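Local coordinates for malonyl-CoA decarboxylase (PDB 4KSA) that catalyses the decarboxylation of malonyl-CoA to acetyl-CoA and carbon dioxide, using a two-domain alpha-beta fold, at the interface of chains A and B and the interface of chains A and C. Coordinates in Å, arbitrary orientation; residue numbers count along the deposited sequence, not the author numbering. Chains: chain A/B/C, Malonyl-CoA decarboxylase.

Contact 1: the interface of chains A and B. Residues chain A 108, 112; chain B 115-117, 120.
Helix 105-115 of the helical N-terminal region supplies both sides of this apolar seam, in which A:Leu112 packs on B:Ala115 and on the turn that follows the same helix in the other subunit. The case illustrates how a leucine can seat itself against a helix end. Its base meets the alanine methyl first, with A:Leu112 CA 3.6 Å from B:Ala115 CB. Beyond this, the leucine CB methylene lies 3.8 Å from B:Ala115 O, the carbonyl that closes the partner helix. With CG anti to the backbone N (chi1 167°), the two methyls are carried past the helix end and divide between neighbouring residues. CD1 rests by the backbone of B:Glu116, 4.0 Å from its CA, so that glutamate takes part through main chain more than through its carboxylate. CD2 goes to the proline, whose ring lies across the leucine side chain at about a right angle. An alanine at A:Leu112 would keep the contact at the helix surface but would probably leave the B:Pro117 ring and the B:Glu116 backbone without their aliphatic cover. A:Thr108 and B:Gln120 only border the patch. The CD2 methyl of A:Leu112 stands 3.7 Å from B:Pro117 CD.

Contact 2: the interface of chains A and B. Residues chain A 154-155; chain B 105-106, 113.
A:His155 lays its imidazole against B:Ala105 and B:Glu106, a compact example of an aromatic side chain docking on the first turn of a partner helix. The van der Waals and CH-pi contacts come first. The methyl of B:Ala105 sits over one face of the imidazole as a CH-pi contact, 3.9 Å from the ring centroid and shifted toward the rim, where CB lies 3.6 Å from A:His155 ND1. At the far end of the ring, A:His155 NE2 approaches the backbone of B:Glu106, 3.4 Å from its CA, with the glutamate CB close by. A chi1 of -57°, which sets CG opposite the carbonyl carbon, swings the imidazole out toward these two residues. The aliphatic root of B:Glu106 thus does the touching, while its extended chain runs obliquely past the histidine and carries the carboxylate away, OE2 being 5.7 Å from A:His155 NE2.

The charged groups form a second layer without direct contact. A:Arg154 NH1 comes to 4.5 Å from B:Arg113 NH2, an approach of like charges that the carboxylate of B:Glu106 may partly offset from a longer range, its OE1 being 6.5 Å from A:Arg154 NH1. Any influence of these groups on the histidine would be electrostatic and indirect. In the fold, the patch joins the start of helix 154-167 in one subunit to helix 105-115 of the other, within the helical N-terminal region.

Contact 3: the interface of chains A and C. Residues chain A 23, 183-185; chain C 180-183.
C:Trp180 offers the flat of its indole to A:Ala184, forming the apolar centre of a two-fold contact between copies of the C-terminal malonyl-CoA decarboxylase domain; it shows how a beta bridge and a helix start can be joined across subunits. The alanine methyl is centred over the ring, with CB 3.9 Å from the six-membered ring centroid in a CH-pi contact. Next to it, A:Asn185 CB packs 3.5 Å from C:Trp180 CD1, so the pyrrole end is engaged too. The tryptophan CG lies opposite its own backbone N (chi1 -160°), which folds the indole back under the first turn of helix 184-193. Were C:Trp180 exchanged for a serine, A:Ala184 CB and A:Asn185 CB would be likely to lose the flat surface they rest on, leaving a gap under the helix start.

Further out, the prolines at position 183 pair as an antiparallel bridge, their CA atoms 3.8 Å apart. With CG between its backbone N and carbonyl carbon (chi1 77°), A:Asn185 brings OD1 to 3.5 Å from C:Thr181 CA. The C main chain caps the A helix. A:Asn185 N donates to C:Trp180 O (2.9 Å), nearly along the carbonyl bond but bent at the hydrogen (141°). A:Ala184 N gives a straight but longer bond to C:Thr182 O (3.2 Å), lying above the carbonyl plane. At the rim, C:Thr181 CB stands over the guanidinium face of A:Arg23, a poorly ordered, tentative partner.

Contact 4: the interface of chains A and B. Residues chain A 10, 14; chain B 220-222, 224-226.
A:Phe10, on the N-terminal helix 6-22, pushes its ring into a recess of chain B formed by the end of strand 214-220 and the loop after it, in the malonyl-CoA decarboxylase C-terminal domain. This is an instance of a helix that presents an aromatic side chain to the partner, probably as an anchor, with a leucine one turn on giving narrower support. The tight part surrounds the phenyl ring. The peptide between B:Val225 and B:Asp226 spans the middle of one face, the B:Asp226 nitrogen lying over its centre, 3.5 Å above the plane. Over the rim of this face by CD2 comes the valine, its CA 3.4 Å from A:Phe10 CD2, with CB and CG1 close by. Over the other rim of the same face, B:Asp226 OD1 comes to 3.4 Å from A:Phe10 CD1, its carboxylate steeply turned against the ring (73° between planes). At the tip, B:Phe220 CB meets the ring edge in its plane, 3.9 Å from A:Phe10 CZ, and the two aromatic side chains cross at about a right angle. The phenylalanine chi1 of -170° points the ring away from its helix and into this recess.

The narrower part lies around A:Leu14, where contact passes through one methyl. CD2 rests on the peptide link between B:His221 and B:Pro222, 3.5 Å from B:His221 C, and on the proline ring, 3.6 Å from B:Pro222 CD. B:Leu224 barely touches the phenyl ring at the margin of the patch.

Contact 1: the interface of chains A and B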
# COMPACT_ATOMS: atom_id res chain seq x y z
N THR A 108 -22.31 -6.99 43.21
CA THR A 108 -20.92 -6.74 42.86
C THR A 108 -20.87 -6.06 41.51
O THR A 108 -19.88 -5.40 41.18
CB THR A 108 -20.09 -8.04 42.83
OG1 THR A 108 -20.56 -8.88 41.78
CG2 THR A 108 -20.20 -8.78 44.15
N LEU A 112 -19.03 -2.38 41.28
CA LEU A 112 -18.05 -2.09 40.23
C LEU A 112 -18.48 -0.85 39.45
O LEU A 112 -17.65 -0.03 39.09
CB LEU A 112 -17.93 -3.30 39.28
CG LEU A 112 -17.20 -3.18 37.93
CD1 LEU A 112 -15.75 -2.80 38.14
CD2 LEU A 112 -17.31 -4.51 37.18
N ALA B 115 -13.40 -4.79 42.67
CA ALA B 115 -14.77 -5.09 42.23
C ALA B 115 -14.78 -5.69 40.81
O ALA B 115 -15.79 -6.23 40.36
CB ALA B 115 -15.63 -3.82 42.28
N GLU B 116 -13.64 -5.59 40.12
CA GLU B 116 -13.52 -6.12 38.78
C GLU B 116 -13.50 -7.65 38.81
O GLU B 116 -12.67 -8.25 39.49
CB GLU B 116 -12.23 -5.59 38.14
CG GLU B 116 -12.22 -5.74 36.62
CD GLU B 116 -10.88 -5.39 36.00
OE1 GLU B 116 -9.93 -6.18 36.14
OE2 GLU B 116 -10.78 -4.31 35.38
N PRO B 117 -14.42 -8.31 38.06
CA PRO B 117 -14.51 -9.77 38.00
C PRO B 117 -13.22 -10.31 37.40
O PRO B 117 -12.70 -9.71 36.46
CB PRO B 117 -15.69 -10.01 37.06
CG PRO B 117 -16.47 -8.74 37.13
CD PRO B 117 -15.41 -7.70 37.16
N GLN B 120 -12.64 -10.44 33.32
CA GLN B 120 -12.01 -9.44 32.50
C GLN B 120 -10.54 -9.64 32.26
O GLN B 120 -10.10 -9.51 31.12
CB GLN B 120 -12.27 -8.08 33.09
CG GLN B 120 -13.66 -7.61 32.80
CD GLN B 120 -13.87 -6.23 33.31
OE1 GLN B 120 -12.98 -5.38 33.21
NE2 GLN B 120 -15.05 -5.99 33.86

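Contact 2: the interface of chains A and B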
# COMPACT_ATOMS: atom_id res chain seq x y z
N ARG A 154 -2.65 11.89 41.84
CA ARG A 154 -2.15 10.55 41.59
C ARG A 154 -3.29 9.61 41.21
O ARG A 154 -3.13 8.69 40.41
CB ARG A 154 -1.42 10.03 42.83
CG ARG A 154 -0.59 8.79 42.60
CD ARG A 154 -1.37 7.53 42.92
NE ARG A 154 -0.64 6.32 42.54
CZ ARG A 154 -0.90 5.10 43.01
NH1 ARG A 154 -1.89 4.92 43.88
NH2 ARG A 154 -0.18 4.07 42.60
N HIS A 155 -4.47 9.87 41.77
CA HIS A 155 -5.63 9.04 41.50
C HIS A 155 -6.28 9.42 40.18
O HIS A 155 -7.20 8.75 39.71
CB HIS A 155 -6.60 9.11 42.68
CG HIS A 155 -5.95 8.69 43.97
ND1 HIS A 155 -5.48 9.59 44.89
CD2 HIS A 155 -5.55 7.47 44.40
CE1 HIS A 155 -4.81 8.95 45.83
NE2 HIS A 155 -4.84 7.66 45.56
N ALA B 105 -9.34 8.53 48.77
CA ALA B 105 -9.30 8.28 47.34
C ALA B 105 -8.48 7.02 47.05
O ALA B 105 -8.80 6.25 46.14
CB ALA B 105 -8.68 9.48 46.61
N GLU B 106 -7.44 6.81 47.83
CA GLU B 106 -6.58 5.65 47.67
C GLU B 106 -7.33 4.37 48.07
O GLU B 106 -6.97 3.26 47.64
CB GLU B 106 -5.33 5.81 48.54
CG GLU B 106 -4.47 4.56 48.63
CD GLU B 106 -3.63 4.52 49.90
OE1 GLU B 106 -2.97 3.49 50.14
OE2 GLU B 106 -3.64 5.52 50.66
N ARG B 113 -10.67 -1.48 41.92
CA ARG B 113 -9.80 -2.56 41.47
C ARG B 113 -10.35 -3.93 41.87
O ARG B 113 -10.44 -4.83 41.04
CB ARG B 113 -8.39 -2.38 42.03
CG ARG B 113 -7.50 -1.41 41.25
CD ARG B 113 -6.40 -0.81 42.14
NE ARG B 113 -5.64 0.23 41.45
CZ ARG B 113 -4.90 1.15 42.08
NH1 ARG B 113 -4.84 1.17 43.41
NH2 ARG B 113 -4.23 2.05 41.37

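Contact 3: the interface of chains A and C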
# COMPACT_ATOMS: atom_id res chain seq x y z
N ARG A 23 -3.90 12.63 8.77
CA ARG A 23 -2.98 13.60 8.18
C ARG A 23 -3.79 14.76 7.61
O ARG A 23 -5.01 14.82 7.77
CB ARG A 23 -2.15 12.94 7.08
CG ARG A 23 -0.98 12.10 7.58
CD ARG A 23 -0.25 11.42 6.43
NE ARG A 23 0.99 10.77 6.86
CZ ARG A 23 1.79 10.08 6.05
NH1 ARG A 23 1.48 9.94 4.76
NH2 ARG A 23 2.91 9.53 6.52
N PRO A 183 9.18 9.97 5.99
CA PRO A 183 8.49 11.25 5.75
C PRO A 183 9.07 12.40 6.58
O PRO A 183 9.34 12.24 7.76
CB PRO A 183 7.04 10.93 6.13
CG PRO A 183 6.91 9.50 5.76
CD PRO A 183 8.20 8.90 6.24
N ALA A 184 9.26 13.55 5.94
CA ALA A 184 9.79 14.73 6.62
C ALA A 184 9.09 15.06 7.94
O ALA A 184 9.75 15.28 8.96
CB ALA A 184 9.70 15.92 5.70
N ASN A 185 7.75 15.09 7.93
CA ASN A 185 7.02 15.41 9.15
C ASN A 185 7.43 14.50 10.31
O ASN A 185 7.49 14.93 11.46
CB ASN A 185 5.51 15.37 8.91
CG ASN A 185 4.94 13.97 8.85
OD1 ASN A 185 5.33 13.14 8.02
ND2 ASN A 185 3.99 13.70 9.74
N TRP C 180 4.29 17.82 3.18
CA TRP C 180 5.25 17.66 4.26
C TRP C 180 5.34 16.21 4.78
O TRP C 180 6.27 15.87 5.54
CB TRP C 180 4.92 18.64 5.40
CG TRP C 180 6.09 18.87 6.30
CD1 TRP C 180 6.16 18.61 7.64
CD2 TRP C 180 7.40 19.31 5.92
NE1 TRP C 180 7.43 18.84 8.11
CE2 TRP C 180 8.22 19.26 7.07
CE3 TRP C 180 7.97 19.72 4.71
CZ2 TRP C 180 9.57 19.62 7.05
CZ3 TRP C 180 9.31 20.07 4.68
CH2 TRP C 180 10.11 20.01 5.85
N THR C 181 4.39 15.37 4.37
CA THR C 181 4.40 13.97 4.78
C THR C 181 5.17 13.15 3.74
O THR C 181 5.34 11.93 3.89
CB THR C 181 2.98 13.36 4.92
OG1 THR C 181 2.33 13.37 3.65
CG2 THR C 181 2.16 14.13 5.92
N THR C 182 5.63 13.83 2.69
CA THR C 182 6.38 13.19 1.64
C THR C 182 7.77 12.84 2.14
O THR C 182 8.35 13.59 2.91
CB THR C 182 6.52 14.13 0.43
OG1 THR C 182 5.22 14.41 -0.10
CG2 THR C 182 7.41 13.50 -0.65
N PRO C 183 8.32 11.69 1.72
CA PRO C 183 9.66 11.29 2.16
C PRO C 183 10.67 12.42 1.94
O PRO C 183 10.56 13.18 0.98
CB PRO C 183 9.95 10.07 1.32
CG PRO C 183 8.58 9.45 1.21
CD PRO C 183 7.68 10.62 0.93

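Contact 4: the interface of chains A and B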
# COMPACT_ATOMS: atom_id res chain seq x y z
N PHE A 10 -3.11 -6.86 5.67
CA PHE A 10 -4.33 -6.21 6.10
C PHE A 10 -4.08 -5.06 7.07
O PHE A 10 -4.45 -3.92 6.78
CB PHE A 10 -5.29 -7.20 6.75
CG PHE A 10 -6.65 -6.62 6.99
CD1 PHE A 10 -7.48 -6.32 5.92
CD2 PHE A 10 -7.07 -6.33 8.28
CE1 PHE A 10 -8.73 -5.72 6.13
CE2 PHE A 10 -8.32 -5.73 8.50
CZ PHE A 10 -9.14 -5.43 7.42
N LEU A 14 -5.09 -0.96 6.50
CA LEU A 14 -6.01 -0.21 7.34
C LEU A 14 -5.30 0.93 8.03
O LEU A 14 -5.83 2.04 8.12
CB LEU A 14 -6.64 -1.12 8.40
CG LEU A 14 -8.12 -1.48 8.27
CD1 LEU A 14 -8.38 -2.14 6.92
CD2 LEU A 14 -8.51 -2.39 9.40
N PHE B 220 -14.43 -2.07 7.89
CA PHE B 220 -13.46 -2.98 8.50
C PHE B 220 -12.77 -2.35 9.70
O PHE B 220 -12.57 -1.15 9.76
CB PHE B 220 -12.39 -3.36 7.48
CG PHE B 220 -12.94 -4.05 6.28
CD1 PHE B 220 -12.77 -5.43 6.11
CD2 PHE B 220 -13.67 -3.34 5.32
CE1 PHE B 220 -13.31 -6.09 5.02
CE2 PHE B 220 -14.21 -3.98 4.22
CZ PHE B 220 -14.03 -5.37 4.07
N HIS B 221 -12.40 -3.19 10.66
CA HIS B 221 -11.71 -2.73 11.86
C HIS B 221 -10.43 -3.55 12.05
O HIS B 221 -10.41 -4.77 11.84
CB HIS B 221 -12.65 -2.88 13.05
CG HIS B 221 -12.24 -2.10 14.26
ND1 HIS B 221 -11.12 -2.40 14.99
CD2 HIS B 221 -12.82 -1.05 14.87
CE1 HIS B 221 -11.02 -1.56 16.00
NE2 HIS B 221 -12.04 -0.73 15.95
N PRO B 222 -9.33 -2.90 12.44
CA PRO B 222 -8.09 -3.67 12.63
C PRO B 222 -8.16 -4.86 13.60
O PRO B 222 -7.31 -5.75 13.55
CB PRO B 222 -7.10 -2.61 13.09
CG PRO B 222 -7.97 -1.56 13.73
CD PRO B 222 -9.14 -1.49 12.78
N LEU B 224 -10.27 -7.29 13.63
CA LEU B 224 -10.71 -8.50 12.94
C LEU B 224 -10.36 -8.38 11.47
O LEU B 224 -11.06 -7.74 10.69
CB LEU B 224 -12.23 -8.69 13.12
CG LEU B 224 -12.71 -9.01 14.55
CD1 LEU B 224 -14.21 -8.85 14.64
CD2 LEU B 224 -12.31 -10.42 14.94
N VAL B 225 -9.25 -9.00 11.09
CA VAL B 225 -8.78 -8.93 9.71
C VAL B 225 -9.75 -9.55 8.73
O VAL B 225 -10.44 -10.52 9.06
CB VAL B 225 -7.41 -9.64 9.54
CG1 VAL B 225 -6.38 -9.06 10.50
CG2 VAL B 225 -7.57 -11.12 9.77
N ASP B 226 -9.80 -8.97 7.53
CA ASP B 226 -10.66 -9.42 6.43
C ASP B 226 -12.10 -9.65 6.82
O ASP B 226 -12.86 -10.22 6.05
CB ASP B 226 -10.11 -10.71 5.80
CG ASP B 226 -8.68 -10.58 5.37
OD1 ASP B 226 -8.31 -9.47 4.94
OD2 ASP B 226 -7.93 -11.58 5.47

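Contacts 1 and 2 share helix 105-115 of chain B, contact 1 using its carboxyl end and contact 2 drawing mainly on its amino end, with B:Arg113 further along; their centres lie about 16 Å apart. Contact 4 belongs to the same A/B pair but lies about 30 Å from contact 1, bringing the N-terminal helix of A to the C-terminal domain of B. Contact 3, about 45 Å from contact 1, joins A to C; it lies some 25 Å from contact 4, and A:Arg23 follows directly on helix 6-22. Two two-fold interfaces thus meet on chain A; the four-copy assembly may be the working form, though the structure alone does not show it.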